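Local structure of Dye-decolorizing peroxidase (Irpex lacteus, 7D8M) at residues 57-60 and 61-64. The protein probably acts as a heme peroxidase of the DyP family, using the iron of its heme b to oxidise substrates with peroxide. Sequence-based numbering, arbitrary orientation.
Sequences IGPV and ANQP
Gln63 closes the turn with its backbone N, which donates to Val60 O at 3.1 Å with a fairly straight N-H...O angle of 161°. One residue earlier the same i to i+3 step occurs, Asn62 N to Pro59 O at 3.2 Å, and both donors sit well above the plane of the carbonyl they use. The compact part is built on the Gln63 side chain. With CG beside its own backbone N (chi1 -65°) and the chain extended beyond it, the side chain runs back alongside Val60 and Pro59: CB lies 3.6 Å from Val60 O, and the carboxamide carbon CD reaches 3.9 Å from Val60 CA. The amide is thereby carried back to the helix 53-57, where NE2 is hydrogen-bonded to Thr55 O. The outer side is looser and faces solvent: Asn62 brings ND2 to the Pro59 ring at a single close point, 3.4 Å from CG, while Val60 directs its CB away from 61-64 and its CG1 meets Gln63 OE1 only at 4.1 Å. Two successive i to i+3 bonds, the first accepted by Pro59 O itself, identify a short 3-10 turn, here within the surface loop joining helix 53-57 to strand 67-72, outermost in a four-stranded antiparallel sheet of the ferredoxin-like DyP domain.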
ATOM      1  N   ILE A  57      -0.358 -20.353   1.519  1.00 30.73           N
ATOM      2  CA  ILE A  57       0.047 -21.011   0.277  1.00 36.82           C
ATOM      3  C   ILE A  57      -0.074 -22.528   0.319  1.00 38.79           C
ATOM      4  O   ILE A  57       0.083 -23.176  -0.728  1.00 40.28           O
ATOM      5  CB  ILE A  57       1.499 -20.672  -0.106  1.00 33.01           C
ATOM      6  CG1 ILE A  57       2.477 -21.308   0.883  1.00 37.15           C
ATOM      7  CG2 ILE A  57       1.689 -19.170  -0.186  1.00 39.73           C
ATOM      8  CD1 ILE A  57       3.924 -21.194   0.444  1.00 38.45           C
ATOM      9  N   GLY A  58      -0.337 -23.118   1.485  1.00 36.37           N
ATOM     10  CA  GLY A  58      -0.469 -24.552   1.587  1.00 35.29           C
ATOM     11  C   GLY A  58      -1.866 -25.028   1.256  1.00 36.76           C
ATOM     12  O   GLY A  58      -2.761 -24.254   0.877  1.00 36.32           O
ATOM     13  N   PRO A  59      -2.078 -26.334   1.424  1.00 43.58           N
ATOM     14  CA  PRO A  59      -3.358 -26.929   1.024  1.00 40.67           C
ATOM     15  C   PRO A  59      -4.532 -26.260   1.720  1.00 41.32           C
ATOM     16  O   PRO A  59      -4.466 -25.911   2.901  1.00 39.36           O
ATOM     17  CB  PRO A  59      -3.216 -28.398   1.438  1.00 43.72           C
ATOM     18  CG  PRO A  59      -2.086 -28.433   2.413  1.00 45.06           C
ATOM     19  CD  PRO A  59      -1.177 -27.304   2.065  1.00 43.59           C
ATOM     20  N   VAL A  60      -5.608 -26.064   0.953  1.00 43.19           N
ATOM     21  CA  VAL A  60      -6.824 -25.440   1.460  1.00 41.89           C
ATOM     22  C   VAL A  60      -7.372 -26.189   2.668  1.00 43.46           C
ATOM     23  O   VAL A  60      -8.089 -25.606   3.492  1.00 42.49           O
ATOM     24  CB  VAL A  60      -7.859 -25.353   0.316  1.00 45.06           C
ATOM     25  CG1 VAL A  60      -9.159 -24.722   0.785  1.00 50.54           C
ATOM     26  CG2 VAL A  60      -7.283 -24.572  -0.856  1.00 45.18           C
ATOM     27  N   ALA A  61      -7.019 -27.468   2.814  1.00 43.06           N
ATOM     28  CA  ALA A  61      -7.561 -28.275   3.905  1.00 44.91           C
ATOM     29  C   ALA A  61      -7.164 -27.728   5.271  1.00 41.88           C
ATOM     30  O   ALA A  61      -7.943 -27.807   6.226  1.00 47.08           O
ATOM     31  CB  ALA A  61      -7.099 -29.723   3.762  1.00 44.18           C
ATOM     32  N   ASN A  62      -5.956 -27.177   5.393  1.00 40.01           N
ATOM     33  CA  ASN A  62      -5.486 -26.673   6.677  1.00 42.49           C
ATOM     34  C   ASN A  62      -5.723 -25.179   6.850  1.00 42.91           C
ATOM     35  O   ASN A  62      -5.108 -24.562   7.729  1.00 43.43           O
ATOM     36  CB  ASN A  62      -4.003 -26.995   6.862  1.00 43.28           C
ATOM     37  CG  ASN A  62      -3.689 -28.442   6.553  1.00 51.50           C
ATOM     38  OD1 ASN A  62      -4.353 -29.353   7.061  1.00 59.30           O
ATOM     39  ND2 ASN A  62      -2.671 -28.665   5.729  1.00 50.68           N
ATOM     40  N   GLN A  63      -6.603 -24.593   6.047  1.00 40.38           N
ATOM     41  CA  GLN A  63      -6.808 -23.166   6.220  1.00 38.82           C
ATOM     42  C   GLN A  63      -8.021 -22.892   7.094  1.00 37.47           C
ATOM     43  O   GLN A  63      -9.067 -23.527   6.918  1.00 39.53           O
ATOM     44  CB  GLN A  63      -7.006 -22.491   4.868  1.00 35.96           C
ATOM     45  CG  GLN A  63      -5.792 -22.556   3.975  1.00 38.56           C
ATOM     46  CD  GLN A  63      -6.031 -21.862   2.649  1.00 40.03           C
ATOM     47  OE1 GLN A  63      -7.166 -21.518   2.317  1.00 43.96           O
ATOM     48  NE2 GLN A  63      -4.963 -21.644   1.888  1.00 40.79           N
ATOM     49  N   PRO A  64      -7.929 -21.952   8.027  1.00 34.62           N
ATOM     50  CA  PRO A  64      -9.096 -21.593   8.837  1.00 35.55           C
ATOM     51  C   PRO A  64     -10.080 -20.754   8.026  1.00 36.07           C
ATOM     52  O   PRO A  64      -9.798 -20.314   6.913  1.00 35.53           O
ATOM     53  CB  PRO A  64      -8.489 -20.793   9.992  1.00 36.48           C
ATOM     54  CG  PRO A  64      -7.251 -20.184   9.409  1.00 38.46           C
ATOM     55  CD  PRO A  64      -6.762 -21.095   8.306  1.00 38.45           C
TER